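Local coordinates for protein OXA-46 oxacillinase (PDB 3IF6) that probably hydrolyses beta-lactams to substituted beta-amino acids, acting as a class D serine beta-lactamase of Pseudomonas aeruginosa, at residues S29-F34 with I44-E49; L56-Q61 with S167-I172; I76-F81 with K130-D135; F233-D238 with E250-A255; I237-P240 with D245-K248. One frame throughout, in Å; residues are numbered along the deposited sequence.

Interaction 1 of 5, residues S29-F34 with I44-E49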
# COMPACT_ATOMS: atom_id res chain seq x y z
N SER B 29 10.72 24.43 -19.02
CA SER B 29 11.98 24.52 -19.77
C SER B 29 13.29 24.47 -18.94
O SER B 29 14.36 24.15 -19.49
CB SER B 29 11.98 25.83 -20.61
OG SER B 29 10.74 26.11 -21.24
N ASP B 30 13.22 24.81 -17.65
CA ASP B 30 14.37 24.71 -16.75
C ASP B 30 14.41 23.37 -16.01
O ASP B 30 15.15 23.20 -15.03
CB ASP B 30 14.28 25.80 -15.69
CG ASP B 30 13.04 25.66 -14.84
OD1 ASP B 30 11.97 25.44 -15.45
OD2 ASP B 30 13.13 25.76 -13.59
N TRP B 31 13.57 22.43 -16.42
CA TRP B 31 13.75 21.06 -15.96
C TRP B 31 14.70 20.37 -16.95
O TRP B 31 15.32 19.35 -16.62
CB TRP B 31 12.41 20.33 -15.76
CG TRP B 31 11.70 20.68 -14.44
CD1 TRP B 31 12.22 21.39 -13.37
CD2 TRP B 31 10.36 20.30 -14.04
NE1 TRP B 31 11.29 21.48 -12.36
CE2 TRP B 31 10.14 20.83 -12.74
CE3 TRP B 31 9.33 19.57 -14.65
CZ2 TRP B 31 8.93 20.65 -12.05
CZ3 TRP B 31 8.13 19.40 -13.97
CH2 TRP B 31 7.94 19.94 -12.68
N LYS B 32 14.86 20.99 -18.12
CA LYS B 32 15.83 20.59 -19.14
C LYS B 32 17.12 20.05 -18.54
O LYS B 32 17.72 19.13 -19.10
N LYS B 33 17.52 20.60 -17.40
CA LYS B 33 18.82 20.32 -16.78
C LYS B 33 18.85 19.04 -15.95
O LYS B 33 19.89 18.39 -15.85
CB LYS B 33 19.29 21.54 -15.98
CG LYS B 33 19.94 21.26 -14.61
CD LYS B 33 18.88 21.28 -13.48
CE LYS B 33 19.48 21.62 -12.11
NZ LYS B 33 19.55 23.11 -11.90
N PHE B 34 17.73 18.67 -15.36
CA PHE B 34 17.67 17.43 -14.59
C PHE B 34 17.99 16.20 -15.47
O PHE B 34 18.56 15.23 -15.00
CB PHE B 34 16.32 17.28 -13.87
CG PHE B 34 16.21 18.10 -12.61
CD1 PHE B 34 16.94 17.74 -11.48
CD2 PHE B 34 15.39 19.22 -12.57
CE1 PHE B 34 16.85 18.50 -10.29
CE2 PHE B 34 15.27 19.99 -11.40
CZ PHE B 34 16.01 19.63 -10.25
N ILE B 44 8.97 14.72 -18.73
CA ILE B 44 8.19 14.44 -17.54
C ILE B 44 6.92 15.31 -17.53
O ILE B 44 6.96 16.47 -17.92
CB ILE B 44 9.04 14.64 -16.26
CG1 ILE B 44 8.33 14.03 -15.02
CG2 ILE B 44 9.40 16.11 -16.08
CD1 ILE B 44 9.25 13.75 -13.85
N VAL B 45 5.79 14.72 -17.12
CA VAL B 45 4.64 15.47 -16.66
C VAL B 45 4.50 15.23 -15.17
O VAL B 45 4.35 14.07 -14.72
CB VAL B 45 3.36 15.01 -17.33
CG1 VAL B 45 2.19 15.80 -16.79
CG2 VAL B 45 3.43 15.13 -18.83
N ILE B 46 4.55 16.28 -14.36
CA ILE B 46 4.05 16.11 -13.00
C ILE B 46 2.84 16.96 -12.57
O ILE B 46 2.90 18.19 -12.54
CB ILE B 46 5.15 15.98 -11.89
CG1 ILE B 46 4.71 16.68 -10.61
CG2 ILE B 46 6.54 16.33 -12.40
CD1 ILE B 46 5.08 18.07 -10.53
N ALA B 47 1.75 16.23 -12.26
CA ALA B 47 0.50 16.77 -11.74
C ALA B 47 0.50 16.85 -10.22
O ALA B 47 0.06 15.92 -9.55
CB ALA B 47 -0.66 15.93 -12.23
N ASP B 48 0.89 17.98 -9.67
CA ASP B 48 0.92 18.17 -8.23
C ASP B 48 -0.41 18.71 -7.72
O ASP B 48 -0.84 19.77 -8.07
CB ASP B 48 2.05 19.10 -7.85
CG ASP B 48 2.03 19.42 -6.43
OD1 ASP B 48 0.99 19.18 -5.84
OD2 ASP B 48 3.02 19.88 -5.89
N GLU B 49 -1.07 17.92 -6.90
CA GLU B 49 -2.41 18.24 -6.44
C GLU B 49 -2.66 18.46 -4.94
O GLU B 49 -3.80 18.48 -4.52
CB GLU B 49 -3.42 17.32 -7.10
CG GLU B 49 -3.34 17.42 -8.59
CD GLU B 49 -4.22 16.45 -9.31
OE1 GLU B 49 -4.98 15.71 -8.67
OE2 GLU B 49 -4.18 16.44 -10.54
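The first torsion of Trp31 (chi1 -80°) sets CG opposite the carbonyl carbon and beside the backbone N, and from there the indole reaches across to Ile44 and Ile46 on the neighbouring strand. Ile44 has CG1 opposite its own backbone N (chi1 -167°), which puts the methyl CG2 between N and the carbonyl carbon, where it projects to the indole. The benzo half of the Trp31 ring does the touching. Its CE3 lies 3.7 Å from Ile44 CG2, while CZ3 lies 3.8 Å from Ile46 CG2. One bond farther out, CH2 is 4.0 Å from Ile46 CD1, so the two isoleucines meet successive atoms of the same six-membered ring. Both cross the indole at about a right angle and approach it obliquely. No hydrogen bond spans the pair of segments; the contact rests on dispersion and on the removal of three buried apolar side chains from water. Tryptophan suits the position because a broad ring on a short loop can span two strand residues, and the beta-branched isoleucines favour the extended backbone beneath it. Val45, between them, points to the other side of the strand and packs on His169 and Ile172. The indole also rests on Ser57 and Ile256, and Ile44 on Leu235 and Ala253. The N-terminal residues 29-34 are thus laid over one face of the central mixed sheet next to the C-terminal helix 247-259, an arrangement characteristic of the penicillin-binding, serine beta-lactamase fold, whose sheet is covered on one side by terminal helices.

Interaction 2 of 5, residues L56-Q61 with S167-I172. With EDO (1,2-ethanediol), chain I.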
# COMPACT_ATOMS: atom_id res chain seq x y z
N LEU B 56 -0.11 21.60 -13.18
CA LEU B 56 0.25 20.55 -14.10
C LEU B 56 1.54 20.87 -14.86
O LEU B 56 1.46 21.29 -16.02
CB LEU B 56 -0.88 20.35 -15.11
CG LEU B 56 -1.07 19.00 -15.77
CD1 LEU B 56 -1.32 19.16 -17.24
CD2 LEU B 56 0.14 18.12 -15.53
N SER B 57 2.70 20.68 -14.23
CA SER B 57 4.00 20.96 -14.88
C SER B 57 4.51 19.91 -15.91
O SER B 57 4.19 18.71 -15.85
CB SER B 57 5.08 21.25 -13.85
OG SER B 57 4.64 22.19 -12.89
N VAL B 58 5.32 20.40 -16.84
CA VAL B 58 5.85 19.63 -17.96
C VAL B 58 7.24 20.02 -18.38
O VAL B 58 7.84 20.92 -17.86
CB VAL B 58 5.01 19.79 -19.17
CG1 VAL B 58 5.43 18.85 -20.20
CG2 VAL B 58 3.63 19.57 -18.85
N PHE B 59 7.79 19.21 -19.24
CA PHE B 59 9.01 19.49 -19.94
C PHE B 59 8.80 18.89 -21.30
O PHE B 59 8.24 17.82 -21.41
CB PHE B 59 10.17 18.85 -19.24
CG PHE B 59 11.41 18.89 -19.99
CD1 PHE B 59 11.74 19.98 -20.71
CD2 PHE B 59 12.25 17.82 -20.00
CE1 PHE B 59 12.90 19.99 -21.42
CE2 PHE B 59 13.39 17.84 -20.69
CZ PHE B 59 13.72 18.91 -21.41
N ASP B 60 9.26 19.52 -22.35
CA ASP B 60 9.04 18.97 -23.65
C ASP B 60 7.60 18.66 -23.97
O ASP B 60 7.25 17.59 -24.37
CB ASP B 60 9.90 17.76 -23.87
CG ASP B 60 10.35 17.64 -25.26
OD1 ASP B 60 9.56 17.95 -26.13
OD2 ASP B 60 11.48 17.23 -25.47
N GLN B 61 6.75 19.64 -23.79
CA GLN B 61 5.35 19.48 -24.08
C GLN B 61 5.08 18.59 -25.29
O GLN B 61 4.06 17.88 -25.33
CB GLN B 61 4.71 20.85 -24.29
CG GLN B 61 3.18 20.80 -24.51
CD GLN B 61 2.43 20.07 -23.39
OE1 GLN B 61 2.53 20.43 -22.23
NE2 GLN B 61 1.67 19.04 -23.76
N SER B 167 0.87 8.10 -23.98
CA SER B 167 1.76 9.22 -23.80
C SER B 167 1.88 9.59 -22.35
O SER B 167 1.07 9.15 -21.53
CB SER B 167 1.24 10.43 -24.58
OG SER B 167 0.30 11.16 -23.83
N ALA B 168 2.85 10.44 -22.04
CA ALA B 168 3.11 10.85 -20.67
C ALA B 168 1.88 11.53 -20.08
O ALA B 168 1.39 11.08 -19.06
CB ALA B 168 4.36 11.70 -20.54
N HIS B 169 1.34 12.55 -20.75
CA HIS B 169 0.11 13.21 -20.26
C HIS B 169 -1.03 12.22 -20.07
O HIS B 169 -1.84 12.37 -19.18
CB HIS B 169 -0.38 14.35 -21.19
CG HIS B 169 0.16 15.69 -20.81
ND1 HIS B 169 0.95 16.44 -21.65
CD2 HIS B 169 0.06 16.39 -19.66
CE1 HIS B 169 1.33 17.55 -21.03
NE2 HIS B 169 0.79 17.54 -19.82
N GLU B 170 -1.11 11.26 -20.97
CA GLU B 170 -2.14 10.25 -20.93
C GLU B 170 -1.94 9.29 -19.74
O GLU B 170 -2.93 8.82 -19.16
CB GLU B 170 -2.18 9.50 -22.25
CG GLU B 170 -2.67 10.34 -23.43
CD GLU B 170 -3.01 9.50 -24.65
OE1 GLU B 170 -2.16 8.70 -25.10
OE2 GLU B 170 -4.14 9.65 -25.16
N GLN B 171 -0.68 9.03 -19.36
CA GLN B 171 -0.34 8.22 -18.17
C GLN B 171 -0.92 8.93 -16.97
O GLN B 171 -1.49 8.29 -16.09
CB GLN B 171 1.17 8.01 -17.99
CG GLN B 171 1.85 7.13 -19.05
CD GLN B 171 1.81 5.61 -18.78
OE1 GLN B 171 0.87 5.09 -18.18
NE2 GLN B 171 2.82 4.90 -19.27
N ILE B 172 -0.80 10.25 -16.96
CA ILE B 172 -1.29 11.04 -15.84
C ILE B 172 -2.81 10.96 -15.65
O ILE B 172 -3.29 10.78 -14.53
CB ILE B 172 -0.83 12.51 -15.93
CG1 ILE B 172 0.70 12.57 -15.99
CG2 ILE B 172 -1.46 13.35 -14.77
CD1 ILE B 172 1.39 12.59 -14.66
C1 EDO I . -1.79 14.61 -25.31
O1 EDO I . -1.13 13.38 -24.96
C2 EDO I . -2.38 15.26 -24.07
O2 EDO I . -1.57 16.38 -23.67
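The imidazole of His169 and the amide of Gln61 are almost coplanar, their planes only 16° apart, and they meet at the ring edge: Gln61 NE2 lies near the ring plane, 3.1 Å from His169 CE1. Gln61 OE1 also approaches that carbon, at 3.3 Å from His169 CE1. A bend in the Gln61 chain at chi2 (55°) brings the amide to the histidine. Obliquely to the ring come the apolar branches, with Val58 CG2 3.6 Å and Leu56 CD1 3.7 Å from His169 NE2. An ethanediol, probably from the crystallisation liquor, approaches obliquely too, its O2 3.2 Å from His169 ND1. A flat, partly polar ring suits this border, since it can take the methyls of Leu56 and Val58 obliquely while its edge meets the polar amide of Gln61. Leu56 and Val58 belong to strand 55-58 of the central sheet, and His169 to the first turn of helix 168-179, which packs on that sheet. Ser167 starts the helix with a capping box: its OG accepts from Glu170 N at 3.2 Å, and Glu170 OE1 answers with a weak bond from Ser167 N. The same Ser167 OG donates to ethanediol O1 at 2.9 Å. Glu170 has a second partner, Arg67, in a salt bridge.

Interaction 3 of 5, residues I76-F81 with K130-D135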
# COMPACT_ATOMS: atom_id res chain seq x y z
N ILE B 76 -0.39 -2.21 -14.73
CA ILE B 76 -1.50 -1.52 -14.00
C ILE B 76 -2.91 -1.76 -14.63
O ILE B 76 -3.75 -2.43 -14.01
CB ILE B 76 -1.19 -0.03 -13.79
CG1 ILE B 76 0.18 0.09 -13.11
CG2 ILE B 76 -2.29 0.64 -12.98
CD1 ILE B 76 0.81 1.46 -13.15
N PRO B 77 -3.19 -1.23 -15.84
CA PRO B 77 -4.51 -1.60 -16.42
C PRO B 77 -4.67 -3.12 -16.63
O PRO B 77 -5.78 -3.67 -16.40
CB PRO B 77 -4.52 -0.87 -17.78
CG PRO B 77 -3.05 -0.51 -18.08
CD PRO B 77 -2.41 -0.32 -16.73
N HIS B 78 -3.60 -3.80 -17.03
CA HIS B 78 -3.69 -5.21 -17.32
C HIS B 78 -4.21 -6.04 -16.15
O HIS B 78 -4.96 -7.00 -16.38
CB HIS B 78 -2.37 -5.81 -17.84
CG HIS B 78 -2.57 -6.92 -18.82
ND1 HIS B 78 -1.54 -7.50 -19.53
CD2 HIS B 78 -3.71 -7.53 -19.26
CE1 HIS B 78 -2.03 -8.42 -20.35
NE2 HIS B 78 -3.35 -8.47 -20.20
N THR B 79 -3.83 -5.67 -14.93
CA THR B 79 -4.20 -6.42 -13.74
C THR B 79 -5.70 -6.25 -13.42
O THR B 79 -6.41 -7.22 -13.10
CB THR B 79 -3.27 -6.09 -12.53
OG1 THR B 79 -1.92 -6.41 -12.90
CG2 THR B 79 -3.62 -6.91 -11.30
N LEU B 80 -6.18 -5.01 -13.54
CA LEU B 80 -7.62 -4.71 -13.58
C LEU B 80 -8.39 -5.55 -14.63
O LEU B 80 -9.41 -6.16 -14.30
CB LEU B 80 -7.83 -3.21 -13.81
CG LEU B 80 -7.22 -2.24 -12.79
CD1 LEU B 80 -7.12 -0.82 -13.35
CD2 LEU B 80 -7.97 -2.22 -11.47
N PHE B 81 -7.90 -5.62 -15.88
CA PHE B 81 -8.56 -6.46 -16.91
C PHE B 81 -8.64 -7.91 -16.43
O PHE B 81 -9.70 -8.52 -16.50
CB PHE B 81 -7.82 -6.48 -18.29
CG PHE B 81 -7.67 -5.14 -18.97
CD1 PHE B 81 -8.08 -3.96 -18.39
CD2 PHE B 81 -7.04 -5.07 -20.21
CE1 PHE B 81 -7.89 -2.73 -19.03
CE2 PHE B 81 -6.87 -3.84 -20.87
CZ PHE B 81 -7.29 -2.68 -20.28
N LYS B 130 -4.19 -14.22 -22.84
CA LYS B 130 -4.87 -15.42 -23.34
C LYS B 130 -6.35 -15.49 -22.85
O LYS B 130 -7.28 -15.46 -23.67
CB LYS B 130 -4.07 -16.66 -22.88
CG LYS B 130 -3.73 -17.71 -23.94
CD LYS B 130 -2.71 -17.19 -25.00
CE LYS B 130 -1.22 -17.08 -24.51
NZ LYS B 130 -0.72 -15.66 -24.46
N ASP B 131 -6.54 -15.54 -21.53
CA ASP B 131 -7.86 -15.74 -20.93
C ASP B 131 -8.83 -14.59 -21.15
O ASP B 131 -10.03 -14.80 -21.37
CB ASP B 131 -7.73 -16.02 -19.43
CG ASP B 131 -7.09 -17.38 -19.14
OD1 ASP B 131 -6.92 -18.21 -20.07
OD2 ASP B 131 -6.76 -17.62 -17.96
N ILE B 132 -8.31 -13.37 -21.09
CA ILE B 132 -9.09 -12.18 -21.41
C ILE B 132 -9.56 -12.23 -22.88
O ILE B 132 -10.70 -11.88 -23.18
CB ILE B 132 -8.29 -10.88 -21.13
CG1 ILE B 132 -8.02 -10.75 -19.62
CG2 ILE B 132 -9.03 -9.65 -21.67
CD1 ILE B 132 -6.94 -9.75 -19.27
N GLY B 133 -8.67 -12.66 -23.78
CA GLY B 133 -8.96 -12.73 -25.20
C GLY B 133 -9.05 -11.37 -25.86
O GLY B 133 -9.25 -10.34 -25.19
N GLU B 134 -8.91 -11.36 -27.19
CA GLU B 134 -8.93 -10.13 -27.98
C GLU B 134 -10.14 -9.23 -27.73
O GLU B 134 -9.99 -8.04 -27.46
CB GLU B 134 -8.81 -10.46 -29.48
CG GLU B 134 -9.00 -9.23 -30.37
CD GLU B 134 -9.16 -9.56 -31.87
OE1 GLU B 134 -9.71 -8.71 -32.61
OE2 GLU B 134 -8.72 -10.66 -32.29
N ASP B 135 -11.35 -9.80 -27.81
CA ASP B 135 -12.57 -8.97 -27.86
C ASP B 135 -12.80 -8.21 -26.54
O ASP B 135 -13.19 -7.03 -26.57
CB ASP B 135 -13.82 -9.80 -28.27
CG ASP B 135 -13.70 -10.44 -29.70
OD1 ASP B 135 -12.96 -9.92 -30.58
OD2 ASP B 135 -14.38 -11.48 -29.93
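Ile132 reaches helix 75-84 with its terminal methyl, CD1, which slots between Phe81 and His78. The closest approach is to Phe81 at the root of its side chain: Ile132 CD1 is 3.5 Å from Phe81 CB and 3.8 Å from Phe81 C. His78 offers the edge of its imidazole, with CD2 and NE2 each 3.9 Å from Ile132 CD1, the methyl lying near the ring plane. Isoleucine fits because its longer branch can extend (chi2 164°) to a helix whose nearest CA, that of Phe81, is 7.3 Å from its own. In the next shell the Phe81 ring leads away from Ile132. With CG beside the backbone N (chi1 -60°), it folds back along its own helix, one face over Pro77 C, and stacks with Tyr140 of helix 122-144. His78 is hemmed by the rings of Trp159 and Phe74. Farther out, Thr79 on the other side of the helix bonds through OG1 with Lys75 O and Tyr125 OH. Beyond Ile132, helix 122-144 is kinked: Gly133 has a positive phi (71°), which suits glycine, and the N atoms of Glu134 and Asp135 lack bonds to the preceding turn. Helix 75-84 begins at the lysine of the family's S-x-x-K motif, and the His78 side chain lies about 9 Å from that of Ser72, the predicted acylated serine. No hydrogen bond crosses between the two segments; a methyl meets a CB and the edge of a polar ring, so the link is a small van der Waals one that sets no direction.

Interaction 4 of 5, residues F233-D238 with E250-A255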
# COMPACT_ATOMS: atom_id res chain seq x y z
N PHE B 233 3.18 11.56 -11.42
CA PHE B 233 4.37 11.73 -12.28
C PHE B 233 4.34 10.72 -13.41
O PHE B 233 3.73 9.67 -13.30
CB PHE B 233 5.71 11.69 -11.52
CG PHE B 233 5.97 10.41 -10.77
CD1 PHE B 233 6.63 9.35 -11.39
CD2 PHE B 233 5.54 10.26 -9.42
CE1 PHE B 233 6.86 8.14 -10.68
CE2 PHE B 233 5.76 9.06 -8.72
CZ PHE B 233 6.42 8.00 -9.35
N ALA B 234 4.94 11.10 -14.53
CA ALA B 234 5.06 10.27 -15.69
C ALA B 234 6.24 10.82 -16.47
O ALA B 234 6.17 11.92 -17.05
CB ALA B 234 3.82 10.30 -16.50
N LEU B 235 7.33 10.06 -16.43
CA LEU B 235 8.58 10.38 -17.09
C LEU B 235 8.81 9.32 -18.16
O LEU B 235 8.43 8.17 -17.96
CB LEU B 235 9.76 10.42 -16.09
CG LEU B 235 11.21 10.26 -16.63
CD1 LEU B 235 12.27 11.10 -15.90
CD2 LEU B 235 11.68 8.79 -16.73
N ASN B 236 9.34 9.73 -19.31
CA ASN B 236 10.05 8.81 -20.20
C ASN B 236 11.41 9.33 -20.69
O ASN B 236 11.74 10.52 -20.58
CB ASN B 236 9.16 8.17 -21.30
CG ASN B 236 8.51 9.19 -22.25
OD1 ASN B 236 7.28 9.22 -22.38
ND2 ASN B 236 9.32 9.97 -22.95
N ILE B 237 12.27 8.41 -21.08
CA ILE B 237 13.60 8.77 -21.54
C ILE B 237 14.01 7.76 -22.59
O ILE B 237 13.58 6.60 -22.54
CB ILE B 237 14.68 8.84 -20.41
CG1 ILE B 237 14.60 7.65 -19.44
CG2 ILE B 237 14.63 10.18 -19.66
CD1 ILE B 237 15.93 7.37 -18.70
N ASP B 238 14.77 8.22 -23.57
CA ASP B 238 15.48 7.32 -24.47
C ASP B 238 16.54 6.54 -23.67
O ASP B 238 17.07 7.03 -22.66
CB ASP B 238 16.13 8.10 -25.60
CG ASP B 238 15.14 8.86 -26.44
OD1 ASP B 238 14.03 8.37 -26.76
OD2 ASP B 238 15.49 9.97 -26.85
N GLU B 250 14.21 6.48 -12.53
CA GLU B 250 13.91 6.91 -11.16
C GLU B 250 14.79 8.05 -10.69
O GLU B 250 14.38 8.83 -9.83
CB GLU B 250 14.01 5.73 -10.16
CG GLU B 250 12.75 4.85 -10.10
CD GLU B 250 13.01 3.39 -9.65
OE1 GLU B 250 12.63 3.04 -8.52
OE2 GLU B 250 13.58 2.59 -10.44
N ALA B 251 15.99 8.16 -11.22
CA ALA B 251 16.91 9.14 -10.64
C ALA B 251 16.58 10.58 -11.05
O ALA B 251 16.71 11.50 -10.24
CB ALA B 251 18.36 8.78 -10.93
N ILE B 252 16.16 10.76 -12.30
CA ILE B 252 15.73 12.05 -12.79
C ILE B 252 14.41 12.53 -12.13
O ILE B 252 14.33 13.64 -11.60
CB ILE B 252 15.58 12.06 -14.34
CG1 ILE B 252 16.96 11.92 -15.00
CG2 ILE B 252 14.88 13.35 -14.82
CD1 ILE B 252 16.91 11.53 -16.46
N ALA B 253 13.38 11.67 -12.16
CA ALA B 253 12.08 12.03 -11.63
C ALA B 253 12.13 12.29 -10.13
O ALA B 253 11.43 13.17 -9.64
CB ALA B 253 11.04 10.95 -11.96
N ARG B 254 12.93 11.51 -9.41
CA ARG B 254 13.09 11.69 -7.97
C ARG B 254 13.74 13.01 -7.64
O ARG B 254 13.34 13.65 -6.66
CB ARG B 254 13.96 10.61 -7.37
CG ARG B 254 13.26 9.34 -7.10
CD ARG B 254 14.14 8.47 -6.22
NE ARG B 254 13.45 7.23 -5.91
CZ ARG B 254 12.85 6.96 -4.74
NH1 ARG B 254 12.88 7.84 -3.74
NH2 ARG B 254 12.24 5.78 -4.59
N ALA B 255 14.76 13.41 -8.41
CA ALA B 255 15.40 14.71 -8.21
C ALA B 255 14.40 15.87 -8.43
O ALA B 255 14.38 16.84 -7.66
CB ALA B 255 16.63 14.87 -9.09
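Glu250 O accepts from Arg254 N at 3.1 Å, a backbone bond of the helical turn that presents Ile252 and Ala253 to Leu235 on the strand. Between strand and helix the contact is apolar throughout. Leu235 carries most of it through one methyl, CD1, which lies 3.6 Å from Ile252 CG2 and 4.1 Å from Ala253 CB, while also approaching the helix backbone at Ala253 N (3.9 Å). Leucine reaches this far because CG stands opposite its backbone N (chi1 159°), and the side chain meets Ile252 at about a right angle. Ala253, with only a methyl, lets the backbones come close: its CA is 6.7 Å from that of Leu235. A looser touch joins Ile237 CG2 to Ile252 CD1 at 4.2 Å. The axes of these two segments come within 9.0 Å, a usual spacing for a helix packed on a sheet, their directions 139° apart, well short of antiparallel. A C-terminal helix covering one sheet face is characteristic of the serine beta-lactamase fold. Phe35 of helix 32-36 packs on Leu235, Ile237 and Ile252 from that same face, while strand 229-238 is bonded through its backbone to strands 42-48 and 217-226.

Interaction 5 of 5, residues I237-P240 with D245-K248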
# COMPACT_ATOMS: atom_id res chain seq x y z
N ILE B 237 12.27 8.41 -21.08
CA ILE B 237 13.60 8.77 -21.54
C ILE B 237 14.01 7.76 -22.59
O ILE B 237 13.58 6.60 -22.54
CB ILE B 237 14.68 8.84 -20.41
CG1 ILE B 237 14.60 7.65 -19.44
CG2 ILE B 237 14.63 10.18 -19.66
CD1 ILE B 237 15.93 7.37 -18.70
N ASP B 238 14.77 8.22 -23.57
CA ASP B 238 15.48 7.32 -24.47
C ASP B 238 16.54 6.54 -23.67
O ASP B 238 17.07 7.03 -22.66
CB ASP B 238 16.13 8.10 -25.60
CG ASP B 238 15.14 8.86 -26.44
OD1 ASP B 238 14.03 8.37 -26.76
OD2 ASP B 238 15.49 9.97 -26.85
N THR B 239 16.83 5.32 -24.12
CA THR B 239 17.83 4.52 -23.45
C THR B 239 18.81 3.93 -24.46
O THR B 239 18.68 2.73 -24.79
CB THR B 239 17.22 3.39 -22.56
OG1 THR B 239 16.44 2.54 -23.37
CG2 THR B 239 16.38 3.92 -21.41
N PRO B 240 19.79 4.74 -24.94
CA PRO B 240 20.72 4.22 -25.92
C PRO B 240 21.73 3.26 -25.28
O PRO B 240 22.26 2.39 -25.98
CB PRO B 240 21.39 5.49 -26.45
CG PRO B 240 21.44 6.39 -25.25
CD PRO B 240 20.08 6.16 -24.63
N ASP B 245 21.29 2.68 -18.86
CA ASP B 245 20.53 3.90 -18.66
C ASP B 245 19.39 3.81 -17.65
O ASP B 245 18.81 4.83 -17.26
CB ASP B 245 19.95 4.37 -19.98
CG ASP B 245 20.95 5.09 -20.80
OD1 ASP B 245 22.03 5.40 -20.31
OD2 ASP B 245 20.69 5.31 -21.97
N LEU B 246 19.08 2.59 -17.21
CA LEU B 246 17.80 2.32 -16.58
C LEU B 246 17.67 3.02 -15.23
O LEU B 246 16.58 3.42 -14.86
CB LEU B 246 17.57 0.80 -16.49
CG LEU B 246 16.59 0.08 -17.46
CD1 LEU B 246 16.46 0.66 -18.88
CD2 LEU B 246 16.79 -1.46 -17.49
N PHE B 247 18.78 3.19 -14.52
CA PHE B 247 18.78 3.88 -13.24
C PHE B 247 18.33 5.35 -13.34
O PHE B 247 17.93 5.94 -12.36
CB PHE B 247 20.17 3.81 -12.60
CG PHE B 247 21.17 4.76 -13.22
CD1 PHE B 247 21.32 6.06 -12.74
CD2 PHE B 247 21.95 4.37 -14.30
CE1 PHE B 247 22.23 6.93 -13.30
CE2 PHE B 247 22.86 5.25 -14.86
CZ PHE B 247 22.98 6.53 -14.37
N LYS B 248 18.38 5.92 -14.54
CA LYS B 248 18.04 7.33 -14.76
C LYS B 248 16.53 7.55 -14.75
O LYS B 248 16.06 8.66 -14.56
CB LYS B 248 18.59 7.79 -16.12
CG LYS B 248 20.09 7.80 -16.25
CD LYS B 248 20.50 8.16 -17.65
CE LYS B 248 21.97 7.79 -17.86
NZ LYS B 248 22.40 8.30 -19.22
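Thr239 and Asp245 press together at the tight end of this turn, their side chains sliding past each other in opposite directions. Thr239 CG2 is 3.9 Å from Asp245 CB, and Asp245 OD2 comes within 3.3 Å of Thr239 CA. A second firm point lies deeper, at the longer branch of Ile237: its CD1 meets Lys248 CB at 3.7 Å, the two side chains crossing at about a right angle, so the aliphatic root of the lysine serves as apolar surface. The outer side is looser. Leu246 turns its CB away and only its end returns, CD1 lying 4.1 Å from Thr239 CG2, and Pro240 is exposed. The side chain of Leu246 is about 5 Å from a bound tartrate, probably from the crystallisation liquor, and about 10 Å from that of Ser72, the predicted acylated serine. Within 245-248, Lys248 is extended beyond CG and its NZ reaches Asp245 OD1 at 3.1 Å, a salt bridge that meets the oxygen from above the carboxylate plane, 61° out of it. Lys248 NZ also donates to Leu38 O, and Asp245 OD2 accepts from Asn241 N. Thr239 OG1 bonds with Trp213 NE1, and the Asp238 carboxylate is taken up in a salt bridge with Arg63. Aspartate and lysine thus suit the start of helix 247-259: the carboxylate is shared between the lysine ammonium and a turn N-H, which probably stabilises its ionised form and secures the turn by charge, while methyl contacts pack it.

Overall arrangement
Four of the five contacts gather round the central mixed sheet. Interactions 1, 2 and 4 lie close together, their centres 9 to 11 Å apart: interaction 1 touches the other two through strand 42-48 and its neighbours 55-58 and 229-238, and interaction 2 meets interaction 4 through helix 168-179. Interactions 1 and 4 place the N-terminal segment and helix 247-259 on one face, interaction 2 helix 168-179 on the other. Interaction 5, 9 Å from interaction 4, shares Ile237 and Asp238 with it. Interaction 3, nested along the chain within interaction 2, stands 26 to 32 Å from the others. Only interactions 3 and 5 come within about 10 Å of the side chain of Ser72, the predicted acylated serine.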